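Local coordinates for protein beta-hexosaminidase (Neisseria gonorrhoeae, PDB 6JTJ) that probably removes terminal beta-1,4-linked N-acetylglucosamine from peptidoglycan fragments during cell-wall recycling, as a family 3 glycoside hydrolase, at residues C[53-58]-C[85-90]; C[169-174]-C[215-220]; C[211-216]-C[256-261]. One frame throughout, in Å; residues are numbered along the deposited sequence.

Contact 1 of 3, residues C[53-58]-C[85-90]; sequences AFRLTE and LKTLTA
On the outside of the barrel, the loop 53-58 that follows strand 47-49 lies against helix 82-94, with Arg55 over Thr87 and the backbone of Phe54 against Leu88. Leu88 is the main apolar piece. Its CB approaches Phe54 O to 3.6 Å, and its CD2 stands 3.7 Å from that same carbonyl oxygen. The oxygen itself accepts a hydrogen bond from Gln84, one turn earlier on the helix. With CG anti to the backbone N (chi1 176°), Leu88 can also send CD1 to Leu56 CD2, 4.0 Å away, the two side chains crossing at about a right angle. In (beta/alpha)8 terms, the chain leaving the first strand is here laid on the helix that follows the second, strand 69-74. Arg55 starts out away from that helix, but bends at chi2 and chi3 bring its guanidinium back. Thr87 CG2 then sits over the centre of one face, 3.4 Å from Arg55 CZ. The charge is met by Glu91, another turn along, whose OE2 makes a salt bridge with Arg55 NE and also accepts from Leu56 N. Thr87 turns its hydroxyl to Glu83 O within the helix.

Contact 2 of 3, residues C[169-174]-C[215-220]; sequences LDWGNC and HGFVEG
Trp171 and Phe217 make the aromatic part of this contact, a T-shaped pair in which the edge of Phe217 points at the face of the indole, with planes at 84° and CD1 of Phe217 3.8 Å from CG of Trp171. On the same five-membered ring, Trp171 NE1 is hydrogen-bonded to Asp240 OD2. Direct hydrogen bonding falls to Asn173: ND2 donates to Phe217 O at 2.8 Å, bent to 141° at the hydrogen, and the same nitrogen lies above the rim of one Phe217 ring face. Waters bridge the backbones. One accepts from both Leu169 N and Gly216 N, another accepts from Cys174 N and donates to Gly216 O at 2.6 Å, and a third joins Asn173 O and Gly220 N. Close backbone C-H contacts add to this, Gly216 CA to Leu169 O at 3.2 Å and Glu219 CA to Asn173 O at 3.4 Å. Cys174 SG reaches His215 ND1 at 3.6 Å, obliquely to the ring. Glu219 carries its carboxylate to Arg113 of the second subunit in a salt bridge. Residues 215-220 belong to the first part of the long loop after the fifth barrel strand, which in NagZ enzymes bears the catalytic histidine, predicted here as His223.

Contact 3 of 3, residues C[211-216]-C[256-261]; sequences HFPGHG and MPAHVV. With NAG (2-acetamido-2-deoxy-beta-D-glucopyranose), chain I.
Phe212 and Pro257 pair as parallel strand ends, Phe212 N donating to Met256 O at 2.8 Å and Ala258 N to Phe212 O at 2.7 Å, so the register holds just to the point where both chains leave the sheet. The second bond is nearly straight at the hydrogen, 171°, although its donor stands above the carbonyl plane. Cis peptides precede His211 and Pro213, and the chain turns a corner at His211, whose ring lies beside the bound N-acetylglucosamine. The sugar comes up to the ring edge, C3 lying near the ring plane, and NE2 of His211 is hydrogen-bonded to O3 of the sugar at 2.9 Å. At the other nitrogen, ND1 bonds to Asp168 OD2, which fixes the ring's rotation and would probably polarise it. Asp105 and Lys210 also hold this sugar, and so does Asp221 O of the second subunit, consistent with the predicted substrate site. Nearer the backbone, His211 CB packs on Ala258 CB at 3.8 Å. Ala258 CB also lies 4.0 Å from His215 CD2. Val260 covers His215 from one face: its CG2, anti to the carbonyl carbon, lies over the ring centre as a CH-pi contact. Phe212 points outward from the same side of the sheet as Pro257, and Pro213 CB sits over the centre of its ring. Around this, Phe244 of helix 242-249 meets Phe212 edge-to-face, and helix 274-284 packs outside through Leu281 on Phe212 and Trp276 on Pro213. On the other side of strand 254-257 runs strand 290-295, with Phe292 against Met256 and the predicted nucleophile Asp294 against His259.

Contacts 2 and 3 are buried and lie on the same side of the chain's centre, their own centres about 10 Å apart, whereas contact 1 is a surface contact on the opposite side, centred more than 30 Å from both. His215 and Gly216 belong to both buried contacts, which also touch through Val218 CG1 and Val260 CG1 at 3.7 Å. Contact 3 joins neighbouring barrel strands by backbone pairing and presents a histidine to the sugar. Contact 2 joins two loops through an amide, an aromatic pair and waters, and reaches the second subunit. Contact 1 sets a loop on an outer helix with methyl groups, its charged end answered within the same chain.

Contact 1 of 3, residues C[53-58]-C[85-90]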
loop_
_atom_site.group_PDB
_atom_site.type_symbol
_atom_site.label_atom_id
_atom_site.label_comp_id
_atom_site.label_asym_id
_atom_site.label_seq_id
_atom_site.Cartn_x
_atom_site.Cartn_y
_atom_site.Cartn_z
ATOM N N ALA C 53 -13.574 6.407 -18.460
ATOM C CA ALA C 53 -12.488 6.655 -19.407
ATOM C C ALA C 53 -12.312 8.136 -19.723
ATOM O O ALA C 53 -12.434 8.977 -18.824
ATOM C CB ALA C 53 -12.704 5.815 -20.673
ATOM N N PHE C 54 -12.019 8.470 -20.977
ATOM C CA PHE C 54 -11.556 9.815 -21.318
ATOM C C PHE C 54 -12.675 10.839 -21.570
ATOM O O PHE C 54 -12.448 12.042 -21.433
ATOM C CB PHE C 54 -10.639 9.744 -22.537
ATOM C CG PHE C 54 -9.541 8.718 -22.414
ATOM C CD1 PHE C 54 -8.660 8.746 -21.333
ATOM C CD2 PHE C 54 -9.386 7.730 -23.374
ATOM C CE1 PHE C 54 -7.650 7.807 -21.215
ATOM C CE2 PHE C 54 -8.370 6.789 -23.266
ATOM C CZ PHE C 54 -7.503 6.828 -22.187
ATOM N N ARG C 55 -13.864 10.364 -21.935
ATOM C CA ARG C 55 -15.003 11.227 -22.249
ATOM C C ARG C 55 -16.262 10.619 -21.679
ATOM O O ARG C 55 -16.370 9.405 -21.585
ATOM C CB ARG C 55 -15.169 11.357 -23.766
ATOM C CG ARG C 55 -14.016 12.048 -24.486
ATOM C CD ARG C 55 -13.773 13.469 -23.982
ATOM N NE ARG C 55 -14.985 14.298 -24.013
ATOM C CZ ARG C 55 -15.490 14.872 -25.108
ATOM N NH1 ARG C 55 -14.901 14.716 -26.291
ATOM N NH2 ARG C 55 -16.594 15.609 -25.025
ATOM N N LEU C 56 -17.218 11.453 -21.290
ATOM C CA LEU C 56 -18.453 10.940 -20.710
ATOM C C LEU C 56 -19.263 10.171 -21.734
ATOM O O LEU C 56 -19.373 10.593 -22.877
ATOM C CB LEU C 56 -19.325 12.079 -20.186
ATOM C CG LEU C 56 -18.784 12.956 -19.063
ATOM C CD1 LEU C 56 -19.850 13.962 -18.649
ATOM C CD2 LEU C 56 -18.315 12.132 -17.873
ATOM N N THR C 57 -19.805 9.032 -21.320
ATOM C CA THR C 57 -20.813 8.350 -22.093
ATOM C C THR C 57 -22.161 8.941 -21.715
ATOM O O THR C 57 -22.279 9.665 -20.730
ATOM C CB THR C 57 -20.869 6.849 -21.789
ATOM O OG1 THR C 57 -21.284 6.656 -20.430
ATOM C CG2 THR C 57 -19.513 6.185 -22.051
ATOM N N GLU C 58 -23.172 8.611 -22.508
ATOM C CA GLU C 58 -24.519 9.100 -22.271
ATOM C C GLU C 58 -25.062 8.546 -20.965
ATOM O O GLU C 58 -25.760 9.247 -20.243
ATOM C CB GLU C 58 -25.449 8.725 -23.430
ATOM C CG GLU C 58 -26.559 9.727 -23.698
ATOM C CD GLU C 58 -26.028 11.111 -24.078
ATOM O OE1 GLU C 58 -25.012 11.207 -24.816
ATOM O OE2 GLU C 58 -26.622 12.116 -23.630
ATOM N N LEU C 85 -8.357 16.262 -21.095
ATOM C CA LEU C 85 -8.777 16.447 -19.697
ATOM C C LEU C 85 -9.664 17.682 -19.545
ATOM O O LEU C 85 -10.688 17.643 -18.866
ATOM C CB LEU C 85 -7.558 16.541 -18.762
ATOM C CG LEU C 85 -7.828 16.708 -17.254
ATOM C CD1 LEU C 85 -8.650 15.546 -16.728
ATOM C CD2 LEU C 85 -6.531 16.840 -16.464
ATOM N N LYS C 86 -9.256 18.771 -20.179
ATOM C CA LYS C 86 -10.039 20.009 -20.171
ATOM C C LYS C 86 -11.431 19.806 -20.738
ATOM O O LYS C 86 -12.397 20.330 -20.205
ATOM C CB LYS C 86 -9.326 21.096 -20.960
ATOM C CG LYS C 86 -8.103 21.639 -20.250
ATOM C CD LYS C 86 -7.247 22.475 -21.186
ATOM C CE LYS C 86 -6.340 23.395 -20.401
ATOM N NZ LYS C 86 -5.221 23.919 -21.221
ATOM N N THR C 87 -11.517 19.052 -21.823
ATOM C CA THR C 87 -12.801 18.738 -22.439
ATOM C C THR C 87 -13.657 17.910 -21.485
ATOM O O THR C 87 -14.854 18.154 -21.332
ATOM C CB THR C 87 -12.596 17.932 -23.738
ATOM O OG1 THR C 87 -11.601 18.575 -24.538
ATOM C CG2 THR C 87 -13.871 17.835 -24.525
ATOM N N LEU C 88 -13.021 16.939 -20.841
ATOM C CA LEU C 88 -13.702 16.104 -19.874
ATOM C C LEU C 88 -14.241 16.917 -18.695
ATOM O O LEU C 88 -15.396 16.764 -18.322
ATOM C CB LEU C 88 -12.770 14.995 -19.373
ATOM C CG LEU C 88 -13.320 14.097 -18.276
ATOM C CD1 LEU C 88 -14.626 13.464 -18.725
ATOM C CD2 LEU C 88 -12.295 13.034 -17.899
ATOM N N THR C 89 -13.415 17.769 -18.102
ATOM C CA THR C 89 -13.858 18.516 -16.930
ATOM C C THR C 89 -14.947 19.506 -17.322
ATOM O O THR C 89 -15.887 19.726 -16.566
ATOM C CB THR C 89 -12.704 19.226 -16.189
ATOM O OG1 THR C 89 -11.996 20.093 -17.074
ATOM C CG2 THR C 89 -11.722 18.204 -15.611
ATOM N N ALA C 90 -14.817 20.095 -18.509
ATOM C CA ALA C 90 -15.799 21.061 -18.977
ATOM C C ALA C 90 -17.158 20.395 -19.137
ATOM O O ALA C 90 -18.160 20.910 -18.648
ATOM C CB ALA C 90 -15.355 21.688 -20.281
#

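Contact 2 of 3, residues C[169-174]-C[215-220]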
loop_
_atom_site.group_PDB
_atom_site.type_symbol
_atom_site.label_atom_id
_atom_site.label_comp_id
_atom_site.label_asym_id
_atom_site.label_seq_id
_atom_site.Cartn_x
_atom_site.Cartn_y
_atom_site.Cartn_z
ATOM N N LEU C 169 2.495 10.470 10.141
ATOM C CA LEU C 169 3.882 10.593 10.584
ATOM C C LEU C 169 4.671 9.351 10.143
ATOM O O LEU C 169 4.163 8.242 10.171
ATOM C CB LEU C 169 3.964 10.685 12.104
ATOM C CG LEU C 169 3.089 11.722 12.819
ATOM C CD1 LEU C 169 3.391 11.716 14.321
ATOM C CD2 LEU C 169 3.314 13.106 12.242
ATOM N N ASP C 170 5.911 9.559 9.752
ATOM C CA ASP C 170 6.755 8.464 9.375
ATOM C C ASP C 170 7.361 7.776 10.596
ATOM O O ASP C 170 8.467 8.081 10.972
ATOM C CB ASP C 170 7.873 8.922 8.447
ATOM C CG ASP C 170 8.711 7.732 7.952
ATOM O OD1 ASP C 170 8.210 6.588 7.961
ATOM O OD2 ASP C 170 9.844 7.935 7.518
ATOM N N TRP C 171 6.613 6.861 11.188
ATOM C CA TRP C 171 7.093 6.067 12.291
ATOM C C TRP C 171 8.011 4.931 11.826
ATOM O O TRP C 171 8.578 4.257 12.649
ATOM C CB TRP C 171 5.926 5.455 13.068
ATOM C CG TRP C 171 5.132 6.424 13.875
ATOM C CD1 TRP C 171 3.908 6.941 13.568
ATOM C CD2 TRP C 171 5.486 6.965 15.164
ATOM N NE1 TRP C 171 3.477 7.780 14.572
ATOM C CE2 TRP C 171 4.426 7.817 15.563
ATOM C CE3 TRP C 171 6.587 6.811 16.013
ATOM C CZ2 TRP C 171 4.442 8.519 16.782
ATOM C CZ3 TRP C 171 6.600 7.499 17.239
ATOM C CH2 TRP C 171 5.542 8.364 17.597
ATOM N N GLY C 172 8.207 4.764 10.514
ATOM C CA GLY C 172 9.043 3.679 9.995
ATOM C C GLY C 172 8.337 2.322 10.045
ATOM O O GLY C 172 8.985 1.279 9.948
ATOM N N ASN C 173 7.007 2.339 10.116
ATOM C CA ASN C 173 6.207 1.117 10.157
ATOM C C ASN C 173 5.352 0.804 8.922
ATOM O O ASN C 173 5.060 -0.362 8.672
ATOM C CB ASN C 173 5.251 1.184 11.344
ATOM C CG ASN C 173 5.964 1.124 12.687
ATOM O OD1 ASN C 173 7.112 0.653 12.792
ATOM N ND2 ASN C 173 5.310 1.660 13.716
ATOM N N CYS C 174 4.912 1.829 8.191
ATOM C CA CYS C 174 3.829 1.691 7.209
ATOM C C CYS C 174 4.309 1.908 5.778
ATOM O O CYS C 174 4.514 3.054 5.343
ATOM C CB CYS C 174 2.716 2.693 7.501
ATOM S SG CYS C 174 1.206 2.258 6.615
ATOM N N HIS C 215 -2.227 7.403 10.055
ATOM C CA HIS C 215 -1.996 6.082 9.468
ATOM C C HIS C 215 -0.533 5.631 9.626
ATOM O O HIS C 215 -0.159 4.531 9.194
ATOM C CB HIS C 215 -2.337 6.168 7.974
ATOM C CG HIS C 215 -2.726 4.868 7.340
ATOM N ND1 HIS C 215 -1.936 3.737 7.397
ATOM C CD2 HIS C 215 -3.798 4.535 6.576
ATOM C CE1 HIS C 215 -2.517 2.755 6.726
ATOM N NE2 HIS C 215 -3.651 3.211 6.219
ATOM N N GLY C 216 0.302 6.480 10.194
ATOM C CA GLY C 216 1.730 6.236 10.175
ATOM C C GLY C 216 2.274 5.097 11.027
ATOM O O GLY C 216 3.380 4.631 10.785
ATOM N N PHE C 217 1.550 4.715 12.066
ATOM C CA PHE C 217 2.095 3.810 13.075
ATOM C C PHE C 217 1.809 2.337 12.765
ATOM O O PHE C 217 2.599 1.474 13.116
ATOM C CB PHE C 217 1.581 4.157 14.476
ATOM C CG PHE C 217 2.270 3.390 15.582
ATOM C CD1 PHE C 217 3.488 3.822 16.089
ATOM C CD2 PHE C 217 1.715 2.229 16.099
ATOM C CE1 PHE C 217 4.130 3.133 17.129
ATOM C CE2 PHE C 217 2.341 1.535 17.125
ATOM C CZ PHE C 217 3.559 1.991 17.643
ATOM N N VAL C 218 0.689 2.056 12.108
ATOM C CA VAL C 218 0.365 0.685 11.735
ATOM C C VAL C 218 1.279 0.190 10.622
ATOM O O VAL C 218 1.994 0.965 9.998
ATOM C CB VAL C 218 -1.063 0.522 11.227
ATOM C CG1 VAL C 218 -2.038 0.913 12.301
ATOM C CG2 VAL C 218 -1.294 1.336 9.946
ATOM N N GLU C 219 1.359 -1.125 10.494
ATOM C CA GLU C 219 2.074 -1.728 9.386
ATOM C C GLU C 219 1.050 -1.861 8.297
ATOM O O GLU C 219 -0.122 -2.078 8.575
ATOM C CB GLU C 219 2.691 -3.058 9.768
ATOM C CG GLU C 219 3.944 -2.931 10.634
ATOM C CD GLU C 219 4.455 -4.308 11.071
ATOM O OE1 GLU C 219 3.845 -4.900 11.976
ATOM O OE2 GLU C 219 5.460 -4.799 10.521
ATOM N N GLY C 220 1.484 -1.693 7.066
ATOM C CA GLY C 220 0.566 -1.734 5.945
ATOM C C GLY C 220 1.352 -2.030 4.685
ATOM O O GLY C 220 1.985 -1.146 4.106
HETATM O O HOH W 1 0.253 9.134 11.786
HETATM O O HOH W 2 4.435 -1.880 6.318
HETATM O O HOH W 3 5.270 4.588 9.019
#

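Contact 3 of 3, residues C[211-216]-C[256-261]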
loop_
_atom_site.group_PDB
_atom_site.type_symbol
_atom_site.label_atom_id
_atom_site.label_comp_id
_atom_site.label_asym_id
_atom_site.label_seq_id
_atom_site.Cartn_x
_atom_site.Cartn_y
_atom_site.Cartn_z
ATOM N N HIS C 211 -4.215 10.566 6.811
ATOM C CA HIS C 211 -5.501 9.883 6.895
ATOM C C HIS C 211 -5.889 9.903 8.358
ATOM O O HIS C 211 -5.258 9.256 9.175
ATOM C CB HIS C 211 -5.382 8.449 6.383
ATOM C CG HIS C 211 -4.824 8.359 5.005
ATOM N ND1 HIS C 211 -3.480 8.513 4.730
ATOM C CD2 HIS C 211 -5.427 8.128 3.815
ATOM C CE1 HIS C 211 -3.276 8.367 3.436
ATOM N NE2 HIS C 211 -4.440 8.139 2.859
ATOM N N PHE C 212 -6.913 10.686 8.681
ATOM C CA PHE C 212 -7.292 10.963 10.061
ATOM C C PHE C 212 -7.689 9.682 10.778
ATOM O O PHE C 212 -8.474 8.905 10.236
ATOM C CB PHE C 212 -8.485 11.922 10.095
ATOM C CG PHE C 212 -8.971 12.226 11.480
ATOM C CD1 PHE C 212 -8.383 13.246 12.222
ATOM C CD2 PHE C 212 -9.995 11.507 12.034
ATOM C CE1 PHE C 212 -8.803 13.527 13.493
ATOM C CE2 PHE C 212 -10.446 11.797 13.321
ATOM C CZ PHE C 212 -9.857 12.807 14.046
ATOM N N PRO C 213 -7.229 9.488 12.022
ATOM C CA PRO C 213 -6.413 10.330 12.875
ATOM C C PRO C 213 -4.908 10.037 12.829
ATOM O O PRO C 213 -4.162 10.546 13.694
ATOM C CB PRO C 213 -6.951 9.989 14.257
ATOM C CG PRO C 213 -7.225 8.523 14.151
ATOM C CD PRO C 213 -7.679 8.289 12.746
ATOM N N GLY C 214 -4.452 9.285 11.823
ATOM C CA GLY C 214 -3.014 9.027 11.643
ATOM C C GLY C 214 -2.740 7.592 11.264
ATOM O O GLY C 214 -2.993 6.681 12.036
ATOM N N HIS C 215 -2.227 7.403 10.055
ATOM C CA HIS C 215 -1.996 6.082 9.468
ATOM C C HIS C 215 -0.533 5.631 9.626
ATOM O O HIS C 215 -0.159 4.531 9.194
ATOM C CB HIS C 215 -2.337 6.168 7.974
ATOM C CG HIS C 215 -2.726 4.868 7.340
ATOM N ND1 HIS C 215 -1.936 3.737 7.397
ATOM C CD2 HIS C 215 -3.798 4.535 6.576
ATOM C CE1 HIS C 215 -2.517 2.755 6.726
ATOM N NE2 HIS C 215 -3.651 3.211 6.219
ATOM N N GLY C 216 0.302 6.480 10.194
ATOM C CA GLY C 216 1.730 6.236 10.175
ATOM C C GLY C 216 2.274 5.097 11.027
ATOM O O GLY C 216 3.380 4.631 10.785
ATOM N N MET C 256 -9.636 12.839 4.872
ATOM C CA MET C 256 -9.909 11.458 4.526
ATOM C C MET C 256 -9.524 10.634 5.753
ATOM O O MET C 256 -8.449 10.824 6.314
ATOM C CB MET C 256 -9.034 10.901 3.384
ATOM C CG MET C 256 -9.278 11.427 1.910
ATOM S SD MET C 256 -10.655 10.729 0.998
ATOM C CE MET C 256 -10.777 9.094 1.743
ATOM N N PRO C 257 -10.387 9.695 6.157
ATOM C CA PRO C 257 -10.091 8.918 7.347
ATOM C C PRO C 257 -9.212 7.733 7.041
ATOM O O PRO C 257 -9.194 7.246 5.911
ATOM C CB PRO C 257 -11.475 8.455 7.794
ATOM C CG PRO C 257 -12.186 8.225 6.509
ATOM C CD PRO C 257 -11.657 9.281 5.547
ATOM N N ALA C 258 -8.489 7.278 8.051
ATOM C CA ALA C 258 -7.713 6.048 7.940
ATOM C C ALA C 258 -8.647 4.841 8.052
ATOM O O ALA C 258 -9.546 4.822 8.886
ATOM C CB ALA C 258 -6.656 5.991 9.028
ATOM N N HIS C 259 -8.413 3.844 7.202
ATOM C CA HIS C 259 -9.060 2.549 7.330
ATOM C C HIS C 259 -8.250 1.740 8.335
ATOM O O HIS C 259 -7.485 0.840 7.978
ATOM C CB HIS C 259 -9.127 1.857 5.963
ATOM C CG HIS C 259 -10.006 0.654 5.935
ATOM N ND1 HIS C 259 -11.259 0.589 6.519
ATOM C CD2 HIS C 259 -9.791 -0.549 5.361
ATOM C CE1 HIS C 259 -11.764 -0.616 6.318
ATOM N NE2 HIS C 259 -10.894 -1.321 5.615
ATOM N N VAL C 260 -8.395 2.107 9.598
ATOM C CA VAL C 260 -7.560 1.588 10.663
ATOM C C VAL C 260 -8.416 1.573 11.925
ATOM O O VAL C 260 -9.154 2.525 12.176
ATOM C CB VAL C 260 -6.331 2.505 10.898
ATOM C CG1 VAL C 260 -5.581 2.109 12.160
ATOM C CG2 VAL C 260 -5.389 2.469 9.706
ATOM N N VAL C 261 -8.281 0.519 12.723
ATOM C CA VAL C 261 -8.962 0.425 14.008
ATOM C C VAL C 261 -8.005 0.813 15.111
ATOM O O VAL C 261 -6.846 0.380 15.116
ATOM C CB VAL C 261 -9.483 -1.002 14.282
ATOM C CG1 VAL C 261 -10.282 -1.032 15.570
ATOM C CG2 VAL C 261 -10.353 -1.471 13.142
HETATM C C1 NAG I . -7.359 5.617 -0.363
HETATM C C2 NAG I . -5.954 6.206 -0.167
HETATM C C3 NAG I . -6.022 7.713 -0.095
HETATM C C4 NAG I . -6.805 8.281 -1.277
HETATM C C5 NAG I . -8.213 7.722 -1.323
HETATM C C6 NAG I . -8.932 8.144 -2.607
HETATM C C7 NAG I . -4.063 5.317 1.209
HETATM C C8 NAG I . -3.254 5.304 -0.020
HETATM N N2 NAG I . -5.320 5.743 1.042
HETATM O O1 NAG I . -7.278 4.318 -0.920
HETATM O O3 NAG I . -4.708 8.221 -0.050
HETATM O O4 NAG I . -6.844 9.686 -1.247
HETATM O O5 NAG I . -8.144 6.312 -1.321
HETATM O O6 NAG I . -8.319 7.638 -3.782
HETATM O O7 NAG I . -3.587 4.914 2.284
#